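Local coordinates for salicylaldehyde dehydrogenase NahF (Pseudomonas putida, PDB 4JZ6), which probably catalyses the NAD+-dependent oxidation of salicylaldehyde to salicylate, a step in the breakdown of naphthalene, at residues G157-I162 with C182-V187; E237-N242 with F483-W488; L274-D279 with E311-E316. All coordinates share one frame; numbering follows the deposited sequence.

Contact 1 (G157-I162 with C182-V187); sequences GPILSI and CGNTVV
N184 reaches over to the backbone of G157, its OD1 accepting from G157 N at 2.8 Å with the donor in the plane of the side-chain amide. CG stands anti to the carbonyl carbon and beside the backbone N (chi1 -53°), which carries the amide to the facing backbone. V156 N also donates to OD1, so two successive peptide N-H groups close on one oxygen, while ND2 is spent on P179 O and F483 O. An alanine here would probably leave the N-H groups of V156 and G157 and the carbonyls of P179 and F483 without this common partner.

Next to this grip the backbones pair as parallel strands. T185 O receives I159 N at 2.7 Å and a CA-H...O contact from P158. The return bond runs from V187 N to I159 O (2.9 Å), and S161 N then donates to V187 O from 25° off the carbonyl plane. These bonds join the two strands of a beta-alpha-beta crossover in the NAD-binding domain, 159-162 and 186-189, linked by helix 170-181, which ends at G183 in a Schellman motif.

On one face of the sheet L160, with CG anti to the backbone N (chi1 174°), brings CD1 to 4.2 Å from V187 CG1. I159 and V186 take the other face, where I159 CD1 rests 3.9 Å from CG of the N184 amide. V186 CG2 lies 3.6 Å from S161 OG, a hydroxyl bound to A175 O and N242 ND2. Alongside the P158 ring, T185 OG1 is held by A66 O of helix 56-73.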
loop_
_atom_site.group_PDB
_atom_site.type_symbol
_atom_site.label_atom_id
_atom_site.label_comp_id
_atom_site.label_asym_id
_atom_site.label_seq_id
_atom_site.Cartn_x
_atom_site.Cartn_y
_atom_site.Cartn_z
ATOM N N GLY A 157 -11.840 -4.915 8.973
ATOM C CA GLY A 157 -12.064 -4.541 10.354
ATOM C C GLY A 157 -12.303 -3.048 10.426
ATOM O O GLY A 157 -12.608 -2.426 9.410
ATOM N N PRO A 158 -12.181 -2.462 11.626
ATOM C CA PRO A 158 -12.360 -1.014 11.765
ATOM C C PRO A 158 -11.356 -0.216 10.933
ATOM O O PRO A 158 -10.146 -0.430 11.048
ATOM C CB PRO A 158 -12.134 -0.777 13.260
ATOM C CG PRO A 158 -12.545 -2.062 13.896
ATOM C CD PRO A 158 -12.094 -3.133 12.934
ATOM N N ILE A 159 -11.866 0.686 10.096
ATOM C CA ILE A 159 -11.019 1.560 9.292
ATOM C C ILE A 159 -11.011 2.973 9.875
ATOM O O ILE A 159 -12.063 3.512 10.234
ATOM C CB ILE A 159 -11.487 1.602 7.817
ATOM C CG1 ILE A 159 -10.759 0.550 6.978
ATOM C CG2 ILE A 159 -11.159 2.938 7.184
ATOM C CD1 ILE A 159 -10.824 -0.848 7.507
ATOM N N LEU A 160 -9.827 3.567 9.991
ATOM C CA LEU A 160 -9.728 4.971 10.374
ATOM C C LEU A 160 -9.762 5.870 9.138
ATOM O O LEU A 160 -8.832 5.847 8.326
ATOM C CB LEU A 160 -8.443 5.227 11.155
ATOM C CG LEU A 160 -8.170 6.695 11.473
ATOM C CD1 LEU A 160 -9.305 7.259 12.314
ATOM C CD2 LEU A 160 -6.837 6.844 12.188
ATOM N N SER A 161 -10.832 6.656 9.001
ATOM C CA SER A 161 -10.995 7.556 7.859
ATOM C C SER A 161 -10.865 9.014 8.278
ATOM O O SER A 161 -11.732 9.546 8.976
ATOM C CB SER A 161 -12.359 7.352 7.195
ATOM O OG SER A 161 -12.497 6.039 6.688
ATOM N N ILE A 162 -9.787 9.662 7.846
ATOM C CA ILE A 162 -9.581 11.070 8.158
ATOM C C ILE A 162 -9.885 11.940 6.938
ATOM O O ILE A 162 -9.316 11.742 5.863
ATOM C CB ILE A 162 -8.168 11.315 8.689
ATOM C CG1 ILE A 162 -7.983 10.552 10.005
ATOM C CG2 ILE A 162 -7.923 12.801 8.899
ATOM C CD1 ILE A 162 -6.556 10.570 10.546
ATOM N N CYS A 182 -17.440 -2.934 1.761
ATOM C CA CYS A 182 -16.441 -3.989 1.900
ATOM C C CYS A 182 -16.573 -4.721 3.238
ATOM O O CYS A 182 -15.775 -5.601 3.572
ATOM C CB CYS A 182 -15.033 -3.430 1.692
ATOM S SG CYS A 182 -14.691 -3.004 -0.045
ATOM N N GLY A 183 -17.602 -4.353 3.993
ATOM C CA GLY A 183 -17.948 -5.056 5.215
ATOM C C GLY A 183 -17.208 -4.537 6.426
ATOM O O GLY A 183 -17.199 -5.175 7.479
ATOM N N ASN A 184 -16.577 -3.376 6.283
ATOM C CA ASN A 184 -15.841 -2.788 7.396
ATOM C C ASN A 184 -16.678 -1.777 8.159
ATOM O O ASN A 184 -17.707 -1.310 7.663
ATOM C CB ASN A 184 -14.558 -2.138 6.898
ATOM C CG ASN A 184 -13.726 -3.084 6.071
ATOM O OD1 ASN A 184 -13.058 -3.961 6.610
ATOM N ND2 ASN A 184 -13.773 -2.924 4.755
ATOM N N THR A 185 -16.238 -1.462 9.373
ATOM C CA THR A 185 -16.823 -0.377 10.150
ATOM C C THR A 185 -15.777 0.723 10.210
ATOM O O THR A 185 -14.590 0.462 9.993
ATOM C CB THR A 185 -17.210 -0.827 11.566
ATOM O OG1 THR A 185 -16.028 -1.025 12.349
ATOM C CG2 THR A 185 -18.000 -2.120 11.509
ATOM N N VAL A 186 -16.198 1.953 10.479
ATOM C CA VAL A 186 -15.260 3.065 10.383
ATOM C C VAL A 186 -15.350 4.109 11.499
ATOM O O VAL A 186 -16.434 4.491 11.936
ATOM C CB VAL A 186 -15.324 3.727 8.974
ATOM C CG1 VAL A 186 -16.646 3.415 8.309
ATOM C CG2 VAL A 186 -15.091 5.236 9.044
ATOM N N VAL A 187 -14.183 4.531 11.973
ATOM C CA VAL A 187 -14.069 5.720 12.798
ATOM C C VAL A 187 -13.774 6.897 11.867
ATOM O O VAL A 187 -12.689 6.992 11.284
ATOM C CB VAL A 187 -12.959 5.574 13.852
ATOM C CG1 VAL A 187 -12.817 6.858 14.655
ATOM C CG2 VAL A 187 -13.256 4.401 14.771
#

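Contact 2 (E237-N242 with F483-W488); sequences EIRRIN and FTELKW. With SO4 (sulfate ion), chain D.
R240 and E485 meet through a salt-bridge network that R239 completes, at the place where strand 240-244 of the NAD-binding sheet faces the start of strand 485-491. The latter belongs to the antiparallel sheet that, as in related aldehyde dehydrogenases, serves in oligomerisation, and W488 pairs with a strand of the second subunit.

The close-packed part lies at N242 and F483. The two side chains cross at about a right angle, with amide and ring planes 85° apart, and N242 ND2 stands 4.1 Å from F483 CE1. That ND2 has its hydrogen bond with S161 OG, and the F483 ring packs against I159, Y178 and P179, so this side of the contact is buried.

Toward E485 the contact is looser and made of charges, bridged by ion and water. R240 is extended from CG to NE (chi2 176°) and reaches from one segment to the other. R240 NH1 approaches T484 O at 2.9 Å and R240 NH2 also points at it, but both bonds are weak and bent; NH1 has further partners in E482 O and, weakly, D481 O. R240 NH2 forms a salt bridge with E485 OE1 at 3.2 Å.

R239, bent at chi2 and chi3, sets NH2 3.1 Å from E485 OE2, its guanidinium only 24° from the carboxylate plane. A sulfate, probably from the crystallisation liquor, lies between the arginines and also receives K467 N of the second subunit. R239 NH2 donates to its O3 at 2.9 Å, and R240 binds it through two nitrogens, NE to O4 (2.6 Å) and NH2 to O2. At the edge of the R240 guanidinium a water, weakly held by NH2, accepts from L486 N at 2.6 Å.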
loop_
_atom_site.group_PDB
_atom_site.type_symbol
_atom_site.label_atom_id
_atom_site.label_comp_id
_atom_site.label_asym_id
_atom_site.label_seq_id
_atom_site.Cartn_x
_atom_site.Cartn_y
_atom_site.Cartn_z
ATOM N N GLU A 237 -7.646 -1.799 17.663
ATOM C CA GLU A 237 -8.899 -1.994 16.940
ATOM C C GLU A 237 -8.809 -1.525 15.494
ATOM O O GLU A 237 -9.387 -2.141 14.595
ATOM C CB GLU A 237 -10.050 -1.267 17.643
ATOM C CG GLU A 237 -10.381 -1.789 19.034
ATOM C CD GLU A 237 -9.547 -1.141 20.122
ATOM O OE1 GLU A 237 -8.505 -0.529 19.797
ATOM O OE2 GLU A 237 -9.941 -1.240 21.307
ATOM N N ILE A 238 -8.090 -0.427 15.278
ATOM C CA ILE A 238 -7.952 0.163 13.945
ATOM C C ILE A 238 -6.999 -0.640 13.048
ATOM O O ILE A 238 -5.822 -0.815 13.377
ATOM C CB ILE A 238 -7.472 1.624 14.047
ATOM C CG1 ILE A 238 -8.580 2.499 14.640
ATOM C CG2 ILE A 238 -7.043 2.147 12.691
ATOM C CD1 ILE A 238 -9.886 2.410 13.888
ATOM N N ARG A 239 -7.505 -1.126 11.921
ATOM C CA ARG A 239 -6.725 -2.036 11.082
ATOM C C ARG A 239 -6.017 -1.341 9.923
ATOM O O ARG A 239 -4.859 -1.636 9.635
ATOM C CB ARG A 239 -7.606 -3.169 10.562
ATOM C CG ARG A 239 -8.132 -4.081 11.656
ATOM C CD ARG A 239 -7.020 -4.937 12.241
ATOM N NE ARG A 239 -6.341 -5.719 11.209
ATOM C CZ ARG A 239 -6.783 -6.883 10.738
ATOM N NH1 ARG A 239 -7.912 -7.410 11.205
ATOM N NH2 ARG A 239 -6.097 -7.521 9.797
ATOM N N ARG A 240 -6.720 -0.434 9.249
ATOM C CA ARG A 240 -6.130 0.341 8.160
ATOM C C ARG A 240 -6.546 1.800 8.267
ATOM O O ARG A 240 -7.495 2.137 8.980
ATOM C CB ARG A 240 -6.511 -0.232 6.789
ATOM C CG ARG A 240 -5.894 -1.591 6.492
ATOM C CD ARG A 240 -6.364 -2.171 5.160
ATOM N NE ARG A 240 -5.900 -3.548 4.991
ATOM C CZ ARG A 240 -6.118 -4.299 3.913
ATOM N NH1 ARG A 240 -6.800 -3.820 2.880
ATOM N NH2 ARG A 240 -5.649 -5.545 3.870
ATOM N N ILE A 241 -5.820 2.666 7.570
ATOM C CA ILE A 241 -6.051 4.100 7.656
ATOM C C ILE A 241 -6.072 4.722 6.267
ATOM O O ILE A 241 -5.186 4.458 5.449
ATOM C CB ILE A 241 -4.936 4.793 8.464
ATOM C CG1 ILE A 241 -4.808 4.165 9.849
ATOM C CG2 ILE A 241 -5.211 6.278 8.591
ATOM C CD1 ILE A 241 -3.438 3.638 10.145
ATOM N N ASN A 242 -7.092 5.532 5.995
ATOM C CA ASN A 242 -7.069 6.401 4.826
ATOM C C ASN A 242 -6.999 7.855 5.280
ATOM O O ASN A 242 -7.735 8.277 6.181
ATOM C CB ASN A 242 -8.269 6.154 3.901
ATOM C CG ASN A 242 -9.599 6.423 4.577
ATOM O OD1 ASN A 242 -10.222 7.459 4.358
ATOM N ND2 ASN A 242 -10.038 5.489 5.403
ATOM N N PHE A 483 -9.842 -1.934 1.029
ATOM C CA PHE A 483 -10.660 -2.241 2.194
ATOM C C PHE A 483 -11.081 -3.700 2.227
ATOM O O PHE A 483 -12.158 -4.032 2.723
ATOM C CB PHE A 483 -11.882 -1.326 2.242
ATOM C CG PHE A 483 -11.541 0.133 2.166
ATOM C CD1 PHE A 483 -10.774 0.730 3.157
ATOM C CD2 PHE A 483 -11.980 0.909 1.103
ATOM C CE1 PHE A 483 -10.453 2.072 3.088
ATOM C CE2 PHE A 483 -11.666 2.256 1.029
ATOM C CZ PHE A 483 -10.900 2.837 2.021
ATOM N N THR A 484 -10.228 -4.570 1.696
ATOM C CA THR A 484 -10.468 -6.002 1.780
ATOM C C THR A 484 -9.212 -6.748 2.178
ATOM O O THR A 484 -8.092 -6.284 1.939
ATOM C CB THR A 484 -10.993 -6.596 0.449
ATOM O OG1 THR A 484 -10.051 -6.350 -0.611
ATOM C CG2 THR A 484 -12.355 -6.002 0.093
ATOM N N GLU A 485 -9.408 -7.897 2.813
ATOM C CA GLU A 485 -8.330 -8.853 2.993
ATOM C C GLU A 485 -8.359 -9.761 1.784
ATOM O O GLU A 485 -9.425 -10.267 1.416
ATOM C CB GLU A 485 -8.530 -9.697 4.256
ATOM C CG GLU A 485 -8.461 -8.940 5.570
ATOM C CD GLU A 485 -7.105 -8.291 5.812
ATOM O OE1 GLU A 485 -6.161 -8.528 5.019
ATOM O OE2 GLU A 485 -6.991 -7.538 6.807
ATOM N N LEU A 486 -7.206 -9.946 1.151
ATOM C CA LEU A 486 -7.082 -10.926 0.081
ATOM C C LEU A 486 -6.468 -12.186 0.666
ATOM O O LEU A 486 -5.336 -12.175 1.140
ATOM C CB LEU A 486 -6.223 -10.396 -1.072
ATOM C CG LEU A 486 -5.995 -11.384 -2.219
ATOM C CD1 LEU A 486 -7.290 -11.661 -2.962
ATOM C CD2 LEU A 486 -4.932 -10.864 -3.170
ATOM N N LYS A 487 -7.229 -13.271 0.646
ATOM C CA LYS A 487 -6.786 -14.512 1.256
ATOM C C LYS A 487 -6.630 -15.609 0.208
ATOM O O LYS A 487 -7.508 -15.817 -0.627
ATOM C CB LYS A 487 -7.774 -14.945 2.337
ATOM C CG LYS A 487 -7.455 -16.292 2.956
ATOM C CD LYS A 487 -8.512 -16.682 3.972
ATOM C CE LYS A 487 -8.452 -15.796 5.215
ATOM N NZ LYS A 487 -9.571 -16.089 6.165
ATOM N N TRP A 488 -5.495 -16.295 0.244
ATOM C CA TRP A 488 -5.279 -17.431 -0.630
ATOM C C TRP A 488 -5.679 -18.669 0.144
ATOM O O TRP A 488 -5.075 -18.982 1.171
ATOM C CB TRP A 488 -3.815 -17.523 -1.059
ATOM C CG TRP A 488 -3.494 -18.773 -1.828
ATOM C CD1 TRP A 488 -4.283 -19.395 -2.761
ATOM C CD2 TRP A 488 -2.304 -19.566 -1.716
ATOM N NE1 TRP A 488 -3.649 -20.520 -3.241
ATOM C CE2 TRP A 488 -2.437 -20.651 -2.612
ATOM C CE3 TRP A 488 -1.134 -19.460 -0.954
ATOM C CZ2 TRP A 488 -1.444 -21.617 -2.765
ATOM C CZ3 TRP A 488 -0.150 -20.424 -1.108
ATOM C CH2 TRP A 488 -0.311 -21.485 -2.007
HETATM S S SO4 D . -4.104 -5.593 7.295
HETATM O O1 SO4 D . -2.889 -5.010 6.731
HETATM O O2 SO4 D . -4.455 -6.776 6.516
HETATM O O3 SO4 D . -3.877 -5.965 8.693
HETATM O O4 SO4 D . -5.188 -4.615 7.222
HETATM O O HOH W 1 -5.287 -8.186 1.610
#

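Contact 3 (L274-D279 with E311-E316); sequences LIVLDD and EKIADE
I313 and V276 supply the apolar part of this contact. The side chain of I313, near the N-terminal end of helix 311-327, is directed at the end of strand 273-276, and its CG2 branch comes to 4.3 Å from V276 CG1. The same methyl lies 4.1 Å from L277 O, and I313 CG1 is 4.3 Å from D278 O, so the isoleucine is set against the polypeptide backbone as much as against side chains. The nearest CA atoms, those of D278 and I313, are 5.7 Å apart.

The ionic part lies on the more exposed side. D278 and K312 run alongside each other, pointing the same way, with D278 OD2 3.5 Å from K312 NZ in a salt bridge. A bend at the last torsion of the lysine (chi4 62°) sets the direction in which NZ leaves its otherwise extended chain. Each charge has its stronger partner elsewhere: D278 OD1 with R435, K312 NZ with D310. No hydrogen bond joins the two segments directly.

This is plain packing away from the active site, in the catalytic domain of the aldehyde dehydrogenase fold. V276 is bonded through its backbone to V308 and D310 of the adjacent parallel strand 306-310, which leads straight into helix 311-327. On the helical side I313 also packs on I282 of helix 282-294, while I275 of the strand faces V439 of helix 433-442.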
loop_
_atom_site.group_PDB
_atom_site.type_symbol
_atom_site.label_atom_id
_atom_site.label_comp_id
_atom_site.label_asym_id
_atom_site.label_seq_id
_atom_site.Cartn_x
_atom_site.Cartn_y
_atom_site.Cartn_z
ATOM N N LEU A 274 -2.027 22.100 -16.406
ATOM C CA LEU A 274 -2.678 22.004 -17.701
ATOM C C LEU A 274 -1.620 22.248 -18.771
ATOM O O LEU A 274 -1.055 23.344 -18.867
ATOM C CB LEU A 274 -3.817 23.017 -17.823
ATOM C CG LEU A 274 -4.824 22.772 -18.952
ATOM C CD1 LEU A 274 -5.645 21.531 -18.651
ATOM C CD2 LEU A 274 -5.731 23.966 -19.175
ATOM N N ILE A 275 -1.329 21.216 -19.557
ATOM C CA ILE A 275 -0.352 21.344 -20.633
ATOM C C ILE A 275 -1.016 21.834 -21.921
ATOM O O ILE A 275 -1.868 21.151 -22.504
ATOM C CB ILE A 275 0.366 20.016 -20.912
ATOM C CG1 ILE A 275 1.026 19.488 -19.633
ATOM C CG2 ILE A 275 1.388 20.199 -22.019
ATOM C CD1 ILE A 275 1.700 18.148 -19.790
ATOM N N VAL A 276 -0.621 23.028 -22.353
ATOM C CA VAL A 276 -1.156 23.627 -23.565
ATOM C C VAL A 276 -0.078 23.622 -24.637
ATOM O O VAL A 276 0.808 24.469 -24.627
ATOM C CB VAL A 276 -1.621 25.070 -23.301
ATOM C CG1 VAL A 276 -2.342 25.630 -24.501
ATOM C CG2 VAL A 276 -2.519 25.112 -22.081
ATOM N N LEU A 277 -0.150 22.656 -25.550
ATOM C CA LEU A 277 0.865 22.499 -26.595
ATOM C C LEU A 277 0.678 23.569 -27.656
ATOM O O LEU A 277 -0.302 24.307 -27.618
ATOM C CB LEU A 277 0.803 21.100 -27.220
ATOM C CG LEU A 277 0.854 19.916 -26.245
ATOM C CD1 LEU A 277 0.460 18.632 -26.929
ATOM C CD2 LEU A 277 2.224 19.775 -25.618
ATOM N N ASP A 278 1.608 23.660 -28.606
ATOM C CA ASP A 278 1.530 24.708 -29.631
ATOM C C ASP A 278 0.350 24.450 -30.568
ATOM O O ASP A 278 -0.030 25.289 -31.387
ATOM C CB ASP A 278 2.863 24.872 -30.389
ATOM C CG ASP A 278 3.236 23.655 -31.235
ATOM O OD1 ASP A 278 2.438 23.229 -32.098
ATOM O OD2 ASP A 278 4.357 23.132 -31.055
ATOM N N ASP A 279 -0.238 23.278 -30.381
ATOM C CA ASP A 279 -1.237 22.700 -31.252
ATOM C C ASP A 279 -2.654 22.954 -30.748
ATOM O O ASP A 279 -3.627 22.676 -31.439
ATOM C CB ASP A 279 -1.004 21.195 -31.243
ATOM C CG ASP A 279 -1.554 20.522 -32.448
ATOM O OD1 ASP A 279 -1.856 21.221 -33.431
ATOM O OD2 ASP A 279 -1.673 19.291 -32.422
ATOM N N GLU A 311 5.683 28.449 -25.847
ATOM C CA GLU A 311 5.994 29.852 -26.083
ATOM C C GLU A 311 5.318 30.403 -27.330
ATOM O O GLU A 311 4.899 31.558 -27.342
ATOM C CB GLU A 311 7.508 30.059 -26.188
ATOM C CG GLU A 311 8.185 30.463 -24.888
ATOM C CD GLU A 311 7.879 31.893 -24.469
ATOM O OE1 GLU A 311 8.180 32.240 -23.306
ATOM O OE2 GLU A 311 7.350 32.670 -25.296
ATOM N N LYS A 312 5.206 29.578 -28.371
ATOM C CA LYS A 312 4.624 30.015 -29.642
ATOM C C LYS A 312 3.191 30.502 -29.461
ATOM O O LYS A 312 2.658 31.242 -30.285
ATOM C CB LYS A 312 4.634 28.879 -30.672
ATOM C CG LYS A 312 6.005 28.321 -31.016
ATOM C CD LYS A 312 5.911 27.368 -32.201
ATOM C CE LYS A 312 7.038 26.345 -32.189
ATOM N NZ LYS A 312 6.992 25.473 -30.974
ATOM N N ILE A 313 2.580 30.087 -28.362
ATOM C CA ILE A 313 1.154 30.241 -28.185
ATOM C C ILE A 313 0.846 31.007 -26.889
ATOM O O ILE A 313 -0.235 31.579 -26.736
ATOM C CB ILE A 313 0.476 28.836 -28.243
ATOM C CG1 ILE A 313 -0.751 28.879 -29.150
ATOM C CG2 ILE A 313 0.201 28.259 -26.853
ATOM C CD1 ILE A 313 -0.455 29.516 -30.490
ATOM N N ALA A 314 1.833 31.052 -25.994
ATOM C CA ALA A 314 1.694 31.599 -24.642
ATOM C C ALA A 314 1.043 32.981 -24.542
ATOM O O ALA A 314 0.055 33.150 -23.827
ATOM C CB ALA A 314 3.044 31.619 -23.952
ATOM N N ASP A 315 1.614 33.963 -25.235
ATOM C CA ASP A 315 1.109 35.333 -25.182
ATOM C C ASP A 315 -0.377 35.419 -25.513
ATOM O O ASP A 315 -1.131 36.130 -24.844
ATOM C CB ASP A 315 1.902 36.247 -26.121
ATOM C CG ASP A 315 3.245 36.653 -25.547
ATOM O OD1 ASP A 315 3.380 36.687 -24.307
ATOM O OD2 ASP A 315 4.163 36.951 -26.340
ATOM N N GLU A 316 -0.796 34.694 -26.545
ATOM C CA GLU A 316 -2.191 34.714 -26.961
ATOM C C GLU A 316 -3.059 34.025 -25.920
ATOM O O GLU A 316 -4.099 34.550 -25.523
ATOM C CB GLU A 316 -2.357 34.033 -28.315
ATOM C CG GLU A 316 -3.787 33.980 -28.817
ATOM C CD GLU A 316 -3.922 33.143 -30.081
ATOM O OE1 GLU A 316 -2.880 32.746 -30.657
ATOM O OE2 GLU A 316 -5.070 32.872 -30.495
#

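Overall arrangement
Contacts 1 and 2 belong together, their centres about 9 Å apart, because strands 159-162 and 240-244 are neighbours in one sheet; the side chains of N184 and S161 in the first reach F483 and N242 in the second. Contact 1 is wholly buried and relies on parallel strand pairing. Contact 2 is partly buried and shifts from ring packing to ion pairs at the boundary with the second subunit. Contact 3, about 46 Å from either between centres and across the chain's centre, joins the end of strand 273-276, in the other large mixed sheet, to helix 311-327, with a small apolar touch and a surface salt bridge. In sequence it is nested inside the long loop that contact 2 closes.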